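Local coordinates for dihydrofolate reductase, putative (Aspergillus flavus, PDB 6DRS), which probably catalyses the NADPH-dependent reduction of dihydrofolate to tetrahydrofolate, and is held here with NADP and an antifolate inhibitor, at residues A[37-42]-A[230-235]; A[41-46]-A[175-180]; A[153-156]-A[160-163]. All blocks are in the same frame, centred on the assembly; numbering follows the deposited sequence.

Contact 1 of 3, residues A[37-42]-A[230-235]; sequences IKADMS and EWKDEG. With H8A (3-{[(3R)-7,9-diamino-3-methyl-2,3-dihydrofuro[2,3-f]quinazolin-4-yl]oxy}benzonitrile), chain G.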
loop_
_atom_site.group_PDB
_atom_site.type_symbol
_atom_site.label_atom_id
_atom_site.label_comp_id
_atom_site.label_asym_id
_atom_site.label_seq_id
_atom_site.Cartn_x
_atom_site.Cartn_y
_atom_site.Cartn_z
ATOM N N ILE A 37 5.060 -4.280 -12.572
ATOM C CA ILE A 37 5.810 -5.388 -11.990
ATOM C C ILE A 37 4.828 -6.379 -11.345
ATOM O O ILE A 37 4.357 -6.140 -10.224
ATOM C CB ILE A 37 6.855 -4.841 -10.997
ATOM C CG1 ILE A 37 7.659 -3.700 -11.631
ATOM C CG2 ILE A 37 7.751 -5.960 -10.487
ATOM C CD1 ILE A 37 8.628 -2.971 -10.722
ATOM N N LYS A 38 4.575 -7.516 -11.993
ATOM C CA LYS A 38 3.595 -8.514 -11.480
ATOM C C LYS A 38 3.935 -8.963 -10.051
ATOM O O LYS A 38 3.032 -9.070 -9.228
ATOM C CB LYS A 38 3.493 -9.769 -12.351
ATOM C CG LYS A 38 2.441 -9.736 -13.454
ATOM C CD LYS A 38 3.011 -9.364 -14.829
ATOM C CE LYS A 38 2.111 -9.736 -15.993
ATOM N NZ LYS A 38 2.909 -10.186 -17.161
ATOM N N ALA A 39 5.207 -9.218 -9.751
ATOM C CA ALA A 39 5.571 -9.703 -8.414
ATOM C C ALA A 39 5.296 -8.627 -7.343
ATOM O O ALA A 39 4.852 -8.955 -6.238
ATOM C CB ALA A 39 7.004 -10.176 -8.391
ATOM N N ASP A 40 5.525 -7.351 -7.642
ATOM C CA ASP A 40 5.234 -6.318 -6.635
ATOM C C ASP A 40 3.717 -6.171 -6.413
ATOM O O ASP A 40 3.275 -6.043 -5.274
ATOM C CB ASP A 40 5.867 -4.966 -6.955
ATOM C CG ASP A 40 5.477 -3.938 -5.897
ATOM O OD1 ASP A 40 5.809 -4.145 -4.715
ATOM O OD2 ASP A 40 4.781 -2.965 -6.249
ATOM N N MET A 41 2.948 -6.177 -7.498
ATOM C CA MET A 41 1.486 -6.085 -7.514
ATOM C C MET A 41 0.858 -7.212 -6.688
ATOM O O MET A 41 -0.051 -6.968 -5.896
ATOM C CB MET A 41 0.951 -6.282 -8.934
ATOM C CG MET A 41 1.253 -5.148 -9.848
ATOM S SD MET A 41 0.470 -3.630 -9.295
ATOM C CE MET A 41 0.593 -2.709 -10.836
ATOM N N SER A 42 1.283 -8.450 -6.951
ATOM C CA SER A 42 0.675 -9.563 -6.261
ATOM C C SER A 42 1.077 -9.542 -4.772
ATOM O O SER A 42 0.258 -9.851 -3.872
ATOM C CB SER A 42 0.959 -10.875 -6.970
ATOM O OG SER A 42 2.327 -11.232 -6.850
ATOM N N GLU A 230 15.999 -10.957 -0.597
ATOM C CA GLU A 230 16.886 -11.238 -1.730
ATOM C C GLU A 230 16.430 -10.446 -2.966
ATOM O O GLU A 230 15.221 -10.226 -3.125
ATOM C CB GLU A 230 16.700 -12.712 -2.113
ATOM C CG GLU A 230 17.983 -13.501 -2.221
ATOM C CD GLU A 230 18.687 -13.662 -0.885
ATOM O OE1 GLU A 230 19.554 -12.813 -0.553
ATOM O OE2 GLU A 230 18.366 -14.639 -0.181
ATOM N N TRP A 231 17.355 -10.087 -3.871
ATOM C CA TRP A 231 16.983 -9.529 -5.186
ATOM C C TRP A 231 16.433 -10.652 -6.056
ATOM O O TRP A 231 16.926 -11.748 -5.987
ATOM C CB TRP A 231 18.156 -8.837 -5.898
ATOM C CG TRP A 231 18.583 -7.556 -5.260
ATOM C CD1 TRP A 231 19.664 -7.396 -4.446
ATOM C CD2 TRP A 231 17.957 -6.260 -5.347
ATOM N NE1 TRP A 231 19.745 -6.100 -4.006
ATOM C CE2 TRP A 231 18.719 -5.374 -4.546
ATOM C CE3 TRP A 231 16.853 -5.742 -6.032
ATOM C CZ2 TRP A 231 18.425 -4.014 -4.416
ATOM C CZ3 TRP A 231 16.551 -4.407 -5.890
ATOM C CH2 TRP A 231 17.319 -3.558 -5.089
ATOM N N LYS A 232 15.417 -10.347 -6.848
ATOM C CA LYS A 232 14.745 -11.303 -7.731
ATOM C C LYS A 232 14.522 -10.602 -9.080
ATOM O O LYS A 232 14.224 -9.410 -9.121
ATOM C CB LYS A 232 13.390 -11.685 -7.128
ATOM C CG LYS A 232 13.338 -11.693 -5.600
ATOM C CD LYS A 232 12.051 -11.144 -4.999
ATOM C CE LYS A 232 10.854 -12.022 -5.309
ATOM N NZ LYS A 232 9.579 -11.367 -4.939
ATOM N N ASP A 233 14.689 -11.318 -10.180
ATOM C CA ASP A 233 14.671 -10.652 -11.469
ATOM C C ASP A 233 13.229 -10.609 -11.952
ATOM O O ASP A 233 12.560 -11.601 -11.877
ATOM C CB ASP A 233 15.596 -11.329 -12.486
ATOM C CG ASP A 233 17.059 -10.919 -12.351
ATOM O OD1 ASP A 233 17.342 -9.757 -11.948
ATOM O OD2 ASP A 233 17.914 -11.762 -12.655
ATOM N N GLU A 234 12.769 -9.456 -12.411
ATOM C CA GLU A 234 11.450 -9.363 -13.006
ATOM C C GLU A 234 11.569 -8.575 -14.312
ATOM O O GLU A 234 11.322 -7.378 -14.328
ATOM C CB GLU A 234 10.470 -8.700 -12.030
ATOM C CG GLU A 234 10.581 -9.193 -10.589
ATOM C CD GLU A 234 9.947 -10.550 -10.277
ATOM O OE1 GLU A 234 9.179 -11.069 -11.129
ATOM O OE2 GLU A 234 10.218 -11.094 -9.174
ATOM N N GLY A 235 11.978 -9.245 -15.389
ATOM C CA GLY A 235 12.103 -8.591 -16.699
ATOM C C GLY A 235 13.276 -7.626 -16.714
ATOM O O GLY A 235 14.408 -8.032 -16.513
HETATM C C2 H8A G . 0.312 -0.401 -6.467
HETATM C C3 H8A G . 1.419 -1.184 -6.123
HETATM C C4 H8A G . 2.047 -0.997 -4.874
HETATM C C5 H8A G . 1.593 -0.009 -3.972
HETATM C C6 H8A G . 0.459 0.746 -4.355
HETATM C C7 H8A G . -0.133 0.556 -5.574
HETATM C C8 H8A G . 2.224 0.128 -2.756
HETATM O O1 H8A G . -0.319 -0.569 -7.663
HETATM C C10 H8A G . 3.716 -1.584 -3.304
HETATM C C14 H8A G . -1.519 -1.240 -7.820
HETATM C C15 H8A G . -2.272 -1.008 -8.991
HETATM C C16 H8A G . -3.493 -1.680 -9.178
HETATM C C17 H8A G . -3.951 -2.577 -8.195
HETATM C C18 H8A G . -3.225 -2.837 -7.014
HETATM N N9 H8A G . 3.286 -0.650 -2.447
HETATM N N11 H8A G . 3.131 -1.739 -4.511
HETATM N N12 H8A G . 1.728 1.112 -1.801
HETATM N N13 H8A G . 4.862 -2.449 -3.006
HETATM C C19 H8A G . -2.005 -2.147 -6.846
HETATM C C20 H8A G . -3.688 -3.693 -6.089
HETATM N N21 H8A G . -4.140 -4.420 -5.250
HETATM C C22 H8A G . -1.256 1.467 -5.763
HETATM C C23 H8A G . -1.102 2.380 -4.543
HETATM O O24 H8A G . -0.179 1.736 -3.647
HETATM C C25 H8A G . -2.534 0.708 -5.477
HETATM O O HOH W 1 7.263 -9.304 -11.914
#
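Beside the antifolate pocket, on the helix that supplies Asp40 and Met41 to it, the first turn of helix 38-49 meets the short strand 232-234 through Ala39 and Glu234. The methyl of Ala39 lies over the flat carboxylate of Glu234: its CB is 3.4 Å from Glu234 OE2, with CD and OE1 hardly farther away, as expected for an approach over the face. Glu234 reaches this place by a bend in its chain; CG is anti to the carbonyl carbon (chi1 -44°), and a second turn at chi2 (-78°) folds the acid back toward the helix. Nearer the backbone, Ile37 CG2 rests 4.2 Å from Glu234 CB, the two side chains crossing at about a right angle. Lys232 adds a looser touch, its NZ 4.5 Å from Ala39 CB.

A water supplies the polar link. It accepts from Ala39 N at 3.0 Å and donates to Glu234 OE1 at 2.7 Å, so the strand's carboxylate is tied to a backbone N-H of the first turn, two residues after the N-cap Ile37.

Another side of the same turn, carrying Asp40 and Met41, holds the inhibitor. H8A N13 donates to Asp40 OD1 at 2.6 Å in an almost straight bond (175°), while Asp40 OD2 lies 2.7 Å from ring nitrogen N11; an acidic side chain facing the diaminopyrimidine part of a bound antifolate is a hallmark of dihydrofolate reductases. Met41 SD approaches the ether-linked ring of H8A at C14. Ile37 and Ala39 also pack on strand 237-246, with which strand 232-234 pairs. A negative carboxylate at the helix start would probably be stabilised by the helix dipole. No direct hydrogen bond or salt bridge joins the two segments: the direct touches are van der Waals, including a methyl against the carboxylate, and the polar link runs through the water.

Contact 2 of 3, residues A[41-46]-A[175-180]; sequences MSFFAR and RIVMTN. With H8A (3-{[(3R)-7,9-diamino-3-methyl-2,3-dihydrofuro[2,3-f]quinazolin-4-yl]oxy}benzonitrile), chain G.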
loop_
_atom_site.group_PDB
_atom_site.type_symbol
_atom_site.label_atom_id
_atom_site.label_comp_id
_atom_site.label_asym_id
_atom_site.label_seq_id
_atom_site.Cartn_x
_atom_site.Cartn_y
_atom_site.Cartn_z
ATOM N N MET A 41 2.948 -6.177 -7.498
ATOM C CA MET A 41 1.486 -6.085 -7.514
ATOM C C MET A 41 0.858 -7.212 -6.688
ATOM O O MET A 41 -0.051 -6.968 -5.896
ATOM C CB MET A 41 0.951 -6.282 -8.934
ATOM C CG MET A 41 1.253 -5.148 -9.848
ATOM S SD MET A 41 0.470 -3.630 -9.295
ATOM C CE MET A 41 0.593 -2.709 -10.836
ATOM N N SER A 42 1.283 -8.450 -6.951
ATOM C CA SER A 42 0.675 -9.563 -6.261
ATOM C C SER A 42 1.077 -9.542 -4.772
ATOM O O SER A 42 0.258 -9.851 -3.872
ATOM C CB SER A 42 0.959 -10.875 -6.970
ATOM O OG SER A 42 2.327 -11.232 -6.850
ATOM N N PHE A 43 2.317 -9.132 -4.508
ATOM C CA PHE A 43 2.806 -9.000 -3.160
ATOM C C PHE A 43 1.982 -7.939 -2.426
ATOM O O PHE A 43 1.551 -8.141 -1.281
ATOM C CB PHE A 43 4.310 -8.695 -3.122
ATOM C CG PHE A 43 4.840 -8.329 -1.750
ATOM C CD1 PHE A 43 5.257 -9.312 -0.854
ATOM C CD2 PHE A 43 4.955 -7.000 -1.352
ATOM C CE1 PHE A 43 5.772 -8.974 0.394
ATOM C CE2 PHE A 43 5.450 -6.660 -0.102
ATOM C CZ PHE A 43 5.853 -7.647 0.778
ATOM N N PHE A 44 1.773 -6.808 -3.079
ATOM C CA PHE A 44 0.995 -5.728 -2.468
ATOM C C PHE A 44 -0.427 -6.224 -2.177
ATOM O O PHE A 44 -0.973 -5.910 -1.139
ATOM C CB PHE A 44 0.953 -4.486 -3.363
ATOM C CG PHE A 44 -0.034 -3.436 -2.906
ATOM C CD1 PHE A 44 0.317 -2.487 -1.945
ATOM C CD2 PHE A 44 -1.318 -3.382 -3.451
ATOM C CE1 PHE A 44 -0.594 -1.516 -1.533
ATOM C CE2 PHE A 44 -2.224 -2.415 -3.026
ATOM C CZ PHE A 44 -1.863 -1.486 -2.071
ATOM N N ALA A 45 -0.990 -6.971 -3.132
ATOM C CA ALA A 45 -2.366 -7.424 -3.050
ATOM C C ALA A 45 -2.505 -8.422 -1.887
ATOM O O ALA A 45 -3.339 -8.212 -0.996
ATOM C CB ALA A 45 -2.817 -8.010 -4.373
ATOM N N ARG A 46 -1.646 -9.438 -1.857
ATOM C CA ARG A 46 -1.718 -10.500 -0.824
ATOM C C ARG A 46 -1.509 -9.895 0.559
ATOM O O ARG A 46 -2.253 -10.190 1.466
ATOM C CB ARG A 46 -0.685 -11.612 -1.028
ATOM C CG ARG A 46 -0.904 -12.412 -2.295
ATOM C CD ARG A 46 0.033 -13.606 -2.210
ATOM N NE ARG A 46 1.421 -13.184 -2.044
ATOM C CZ ARG A 46 2.247 -12.841 -3.028
ATOM N NH1 ARG A 46 1.887 -12.974 -4.294
ATOM N NH2 ARG A 46 3.450 -12.390 -2.738
ATOM N N ARG A 175 5.951 1.323 10.794
ATOM C CA ARG A 175 6.853 0.424 10.150
ATOM C C ARG A 175 6.710 0.668 8.654
ATOM O O ARG A 175 5.609 1.008 8.184
ATOM C CB ARG A 175 6.478 -1.021 10.486
ATOM C CG ARG A 175 6.192 -1.204 11.965
ATOM C CD ARG A 175 5.419 -2.411 12.405
ATOM N NE ARG A 175 4.368 -2.961 11.565
ATOM C CZ ARG A 175 3.829 -4.140 11.845
ATOM N NH1 ARG A 175 2.849 -4.630 11.114
ATOM N NH2 ARG A 175 4.274 -4.827 12.882
ATOM N N ILE A 176 7.807 0.468 7.927
ATOM C CA ILE A 176 7.752 0.602 6.498
ATOM C C ILE A 176 8.054 -0.755 5.863
ATOM O O ILE A 176 9.114 -1.319 6.087
ATOM C CB ILE A 176 8.693 1.723 6.010
ATOM C CG1 ILE A 176 8.230 3.094 6.505
ATOM C CG2 ILE A 176 8.773 1.690 4.495
ATOM C CD1 ILE A 176 9.280 4.173 6.397
ATOM N N VAL A 177 7.115 -1.265 5.062
ATOM C CA VAL A 177 7.399 -2.412 4.211
ATOM C C VAL A 177 7.711 -1.891 2.796
ATOM O O VAL A 177 6.825 -1.301 2.108
ATOM C CB VAL A 177 6.211 -3.390 4.209
ATOM C CG1 VAL A 177 6.391 -4.489 3.183
ATOM C CG2 VAL A 177 6.004 -3.937 5.615
ATOM N N MET A 178 8.950 -2.064 2.349
ATOM C CA MET A 178 9.366 -1.358 1.142
ATOM C C MET A 178 9.815 -2.356 0.072
ATOM O O MET A 178 10.610 -3.261 0.364
ATOM C CB MET A 178 10.498 -0.368 1.434
ATOM C CG MET A 178 10.981 0.342 0.161
ATOM S SD MET A 178 12.234 1.614 0.436
ATOM C CE MET A 178 11.344 2.855 1.376
ATOM N N THR A 179 9.293 -2.213 -1.150
ATOM C CA THR A 179 9.844 -2.943 -2.262
ATOM C C THR A 179 10.837 -2.026 -2.990
ATOM O O THR A 179 10.441 -0.958 -3.495
ATOM C CB THR A 179 8.767 -3.396 -3.250
ATOM O OG1 THR A 179 7.740 -4.123 -2.564
ATOM C CG2 THR A 179 9.363 -4.222 -4.372
ATOM N N ASN A 180 12.115 -2.420 -3.015
ATOM C CA ASN A 180 13.171 -1.723 -3.799
ATOM C C ASN A 180 13.119 -2.204 -5.246
ATOM O O ASN A 180 13.102 -3.404 -5.507
ATOM C CB ASN A 180 14.586 -1.954 -3.266
ATOM C CG ASN A 180 14.706 -1.431 -1.866
ATOM O OD1 ASN A 180 14.139 -0.387 -1.555
ATOM N ND2 ASN A 180 15.334 -2.209 -1.006
HETATM C C2 H8A G . 0.312 -0.401 -6.467
HETATM C C3 H8A G . 1.419 -1.184 -6.123
HETATM C C4 H8A G . 2.047 -0.997 -4.874
HETATM C C5 H8A G . 1.593 -0.009 -3.972
HETATM C C6 H8A G . 0.459 0.746 -4.355
HETATM C C7 H8A G . -0.133 0.556 -5.574
HETATM C C8 H8A G . 2.224 0.128 -2.756
HETATM O O1 H8A G . -0.319 -0.569 -7.663
HETATM C C10 H8A G . 3.716 -1.584 -3.304
HETATM C C14 H8A G . -1.519 -1.240 -7.820
HETATM C C15 H8A G . -2.272 -1.008 -8.991
HETATM C C16 H8A G . -3.493 -1.680 -9.178
HETATM C C17 H8A G . -3.951 -2.577 -8.195
HETATM C C18 H8A G . -3.225 -2.837 -7.014
HETATM N N9 H8A G . 3.286 -0.650 -2.447
HETATM N N11 H8A G . 3.131 -1.739 -4.511
HETATM N N12 H8A G . 1.728 1.112 -1.801
HETATM N N13 H8A G . 4.862 -2.449 -3.006
HETATM C C19 H8A G . -2.005 -2.147 -6.846
HETATM C C20 H8A G . -3.688 -3.693 -6.089
HETATM N N21 H8A G . -4.140 -4.420 -5.250
HETATM C C22 H8A G . -1.256 1.467 -5.763
HETATM C C23 H8A G . -1.102 2.380 -4.543
HETATM O O24 H8A G . -0.179 1.736 -3.647
HETATM C C25 H8A G . -2.534 0.708 -5.477
#
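Thr179 OG1 is hydrogen-bonded to Asp40 OD1, the oxygen that also receives the inhibitor's amino group, and it is 4.2 Å from Phe43 CD2, the two side chains running past each other in opposite directions. The same hydroxyl is 3.4 Å from H8A N13, which puts threonine, aspartate and ligand amine in one polar cluster at the end of an otherwise apolar contact.

The direct packing between helix and strand falls to Phe43 and Val177. Val177 CG1 comes at the edge of the ring, near its plane, and is equally 4.0 Å from Phe43 CZ and CE2, so the methyl sits astride that bond. Phe43 holds CG anti to its own N (chi1 171°), which carries the ring out from the helix to the strand.

Phe44, next along the helix, serves the ligand instead: one face of its ring is turned to the fused ring system of H8A, with C5 3.4 Å above the ring plane and offset toward the rim. In that plane, at the ring's edge, lies the nitrile nitrogen N21, 3.5 Å from Phe44 CD2. One helical turn thus divides its two aromatics between protein core and pocket.

Strand 174-183 runs between parallel strand 7-17 and antiparallel strand 237-246; Met241 of the latter touches both Phe43 and Thr179, while Trp222 and Val223 of helix 216-223 pack against Val177.

Contact 3 of 3, residues A[153-156]-A[160-163]; sequences VFVI and EIYA. With NAP (NADP nicotinamide-adenine-dinucleotide phosphate), chain H.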
loop_
_atom_site.group_PDB
_atom_site.type_symbol
_atom_site.label_atom_id
_atom_site.label_comp_id
_atom_site.label_asym_id
_atom_site.label_seq_id
_atom_site.Cartn_x
_atom_site.Cartn_y
_atom_site.Cartn_z
ATOM N N VAL A 153 -4.055 -2.196 9.582
ATOM C CA VAL A 153 -4.174 -0.907 8.871
ATOM C C VAL A 153 -2.852 -0.602 8.149
ATOM O O VAL A 153 -1.766 -0.569 8.746
ATOM C CB VAL A 153 -4.597 0.234 9.811
ATOM C CG1 VAL A 153 -4.681 1.569 9.077
ATOM C CG2 VAL A 153 -5.913 -0.092 10.506
ATOM N N PHE A 154 -2.975 -0.368 6.857
ATOM C CA PHE A 154 -1.861 -0.023 6.001
ATOM C C PHE A 154 -2.047 1.406 5.502
ATOM O O PHE A 154 -3.164 1.780 5.127
ATOM C CB PHE A 154 -1.850 -0.913 4.759
ATOM C CG PHE A 154 -1.440 -2.321 5.071
ATOM C CD1 PHE A 154 -0.099 -2.658 5.159
ATOM C CD2 PHE A 154 -2.397 -3.288 5.365
ATOM C CE1 PHE A 154 0.279 -3.951 5.496
ATOM C CE2 PHE A 154 -2.016 -4.589 5.679
ATOM C CZ PHE A 154 -0.679 -4.917 5.745
ATOM N N VAL A 155 -0.964 2.178 5.491
ATOM C CA VAL A 155 -0.944 3.450 4.747
ATOM C C VAL A 155 -0.306 3.188 3.380
ATOM O O VAL A 155 0.877 2.846 3.329
ATOM C CB VAL A 155 -0.159 4.515 5.520
ATOM C CG1 VAL A 155 0.075 5.772 4.674
ATOM C CG2 VAL A 155 -0.858 4.857 6.822
ATOM N N ILE A 156 -1.101 3.286 2.308
ATOM C CA ILE A 156 -0.647 2.852 0.983
ATOM C C ILE A 156 -0.209 4.034 0.099
ATOM O O ILE A 156 0.042 3.809 -1.104
ATOM C CB ILE A 156 -1.677 1.940 0.276
ATOM C CG1 ILE A 156 -2.929 2.701 -0.192
ATOM C CG2 ILE A 156 -2.022 0.790 1.214
ATOM C CD1 ILE A 156 -3.663 2.042 -1.334
ATOM N N GLU A 160 2.041 12.616 0.058
ATOM C CA GLU A 160 1.455 13.554 1.069
ATOM C C GLU A 160 0.934 12.776 2.284
ATOM O O GLU A 160 1.187 13.159 3.419
ATOM C CB GLU A 160 0.339 14.419 0.479
ATOM C CG GLU A 160 0.818 15.382 -0.601
ATOM C CD GLU A 160 -0.269 16.295 -1.170
ATOM O OE1 GLU A 160 -0.197 16.657 -2.384
ATOM O OE2 GLU A 160 -1.199 16.634 -0.411
ATOM N N ILE A 161 0.198 11.696 2.026
ATOM C CA ILE A 161 -0.324 10.823 3.090
ATOM C C ILE A 161 0.838 10.183 3.869
ATOM O O ILE A 161 0.784 10.159 5.109
ATOM C CB ILE A 161 -1.330 9.795 2.519
ATOM C CG1 ILE A 161 -2.764 10.326 2.525
ATOM C CG2 ILE A 161 -1.262 8.478 3.271
ATOM C CD1 ILE A 161 -2.909 11.794 2.177
ATOM N N TYR A 162 1.882 9.686 3.183
ATOM C CA TYR A 162 3.033 9.075 3.891
ATOM C C TYR A 162 3.677 10.114 4.822
ATOM O O TYR A 162 4.039 9.798 5.971
ATOM C CB TYR A 162 4.134 8.628 2.930
ATOM C CG TYR A 162 3.864 7.399 2.099
ATOM C CD1 TYR A 162 3.323 6.244 2.646
ATOM C CD2 TYR A 162 4.167 7.397 0.753
ATOM C CE1 TYR A 162 3.095 5.118 1.876
ATOM C CE2 TYR A 162 3.934 6.284 -0.040
ATOM C CZ TYR A 162 3.418 5.133 0.528
ATOM O OH TYR A 162 3.186 4.064 -0.281
ATOM N N ALA A 163 3.833 11.331 4.300
ATOM C CA ALA A 163 4.413 12.415 5.064
ATOM C C ALA A 163 3.583 12.620 6.330
ATOM O O ALA A 163 4.153 12.736 7.418
ATOM C CB ALA A 163 4.507 13.665 4.224
HETATM P PA NAP H . -1.425 11.475 -2.466
HETATM O O1A NAP H . -1.802 10.103 -2.951
HETATM O O2A NAP H . -0.697 11.837 -1.223
HETATM O O5B NAP H . -2.768 12.388 -2.522
HETATM C C5B NAP H . -2.772 13.824 -2.401
HETATM C C4B NAP H . -4.217 14.195 -2.142
HETATM O O4B NAP H . -4.619 13.652 -0.883
HETATM C C3B NAP H . -4.466 15.689 -2.006
HETATM O O3B NAP H . -4.668 16.288 -3.296
HETATM C C2B NAP H . -5.721 15.716 -1.154
HETATM O O2B NAP H . -6.841 15.292 -1.927
HETATM C C1B NAP H . -5.511 14.551 -0.204
HETATM N N9A NAP H . -4.850 14.986 1.013
HETATM C C8A NAP H . -3.513 14.958 1.127
HETATM N N7A NAP H . -3.151 15.406 2.347
HETATM C C5A NAP H . -4.271 15.717 3.034
HETATM C C6A NAP H . -4.568 16.245 4.386
HETATM N N6A NAP H . -3.533 16.485 5.202
HETATM N N1A NAP H . -5.845 16.456 4.771
HETATM C C2A NAP H . -6.839 16.178 3.907
HETATM N N3A NAP H . -6.635 15.693 2.652
HETATM C C4A NAP H . -5.398 15.447 2.148
HETATM O O3 NAP H . -0.727 12.182 -3.773
HETATM P PN NAP H . 0.852 12.302 -4.161
HETATM O O1N NAP H . 1.692 12.559 -2.981
HETATM O O2N NAP H . 0.806 13.276 -5.317
HETATM O O5D NAP H . 1.163 10.846 -4.744
HETATM C C5D NAP H . 0.452 10.340 -5.846
HETATM C C4D NAP H . 1.548 9.723 -6.688
HETATM O O4D NAP H . 2.272 8.805 -5.868
HETATM C C3D NAP H . 1.082 8.962 -7.906
HETATM O O3D NAP H . 2.086 9.164 -8.936
HETATM C C2D NAP H . 1.090 7.538 -7.421
HETATM O O2D NAP H . 1.254 6.652 -8.500
HETATM C C1D NAP H . 2.277 7.514 -6.485
HETATM N N1N NAP H . 2.190 6.430 -5.484
HETATM C C2N NAP H . 3.162 5.489 -5.485
HETATM C C3N NAP H . 3.144 4.407 -4.581
HETATM C C7N NAP H . 4.267 3.372 -4.602
HETATM O O7N NAP H . 4.324 2.482 -3.747
HETATM N N7N NAP H . 5.187 3.459 -5.580
HETATM C C4N NAP H . 2.056 4.302 -3.692
HETATM C C5N NAP H . 1.068 5.288 -3.726
HETATM C C6N NAP H . 1.139 6.342 -4.640
HETATM P P2B NAP H . -7.832 16.357 -2.615
HETATM O O1X NAP H . -7.016 17.048 -3.699
HETATM O O2X NAP H . -8.848 15.461 -3.294
HETATM O O3X NAP H . -8.145 17.195 -1.414
#
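This is a buried strand-to-helix contact across a tight turn, in which Val155 of strand 150-157 packs on Ile161 and Tyr162 of helix 159-167; strand and helix form the first two elements of a beta-alpha-beta crossover leading to strand 174-183, with parallel strand 7-17 between the two strands. The packing across the two segments is mainly apolar, with no hydrogen bond between them. Val155 CG1, anti to the backbone N (chi1 171°), meets Ile161 CG2 at 3.3 Å, tighter than a usual carbon-carbon contact, and the same methyl is 3.9 Å from Tyr162 CD1.

The tyrosine lies along the strand end. Val155 O is at the ring's edge, near its plane, 3.5 Å from Tyr162 CE1, and the hydroxyl reaches past Ile156 to bond with Ile10 O on strand 7-17.

Where the helix begins, its backbone takes hold of the NADP diphosphate. Glu160 N donates to O1N at 3.1 Å (150°) and more weakly to O2A, which also receives a weak bond from Ile161 N; Gly158 N contributes to the same cofactor. Ile161 CD1 meets the adenine at C8A, 3.4 Å away.

At the other end of the cofactor, Ile156 O is 3.2 Å from nicotinamide C5N, and Tyr162 OH is 3.6 Å from C4N, the hydride-carrying carbon of nicotinamide cofactors. N-H groups at a helix start probably help offset the diphosphate's negative charge, while Val155, packed on Ile161 and Tyr162, joins the helix's first turn to the sheet.

How the contacts relate
Contacts 1 and 2 lie on successive turns of helix 38-49, sharing Met41 and Ser42, with centres about 10 Å apart; they join where Asp40 OD1 and Thr179 OG1 stand 2.9 Å apart, beside the inhibitor's amino group. Contact 3 approaches from the cofactor side: its centre is about 13 Å from that of contact 2, and Phe44 CE1 packs on Ile156 CG2 at 3.9 Å, linking the two walls of the inhibitor pocket. Contact 1 stays apart from contact 3, with nearest atoms about 9 Å away. All three reach one mixed sheet; contacts 1 and 2 both touch H8A, and contact 3 joins the inhibitor site to the NADP site through Ile156 and Tyr162, which belong to both pockets.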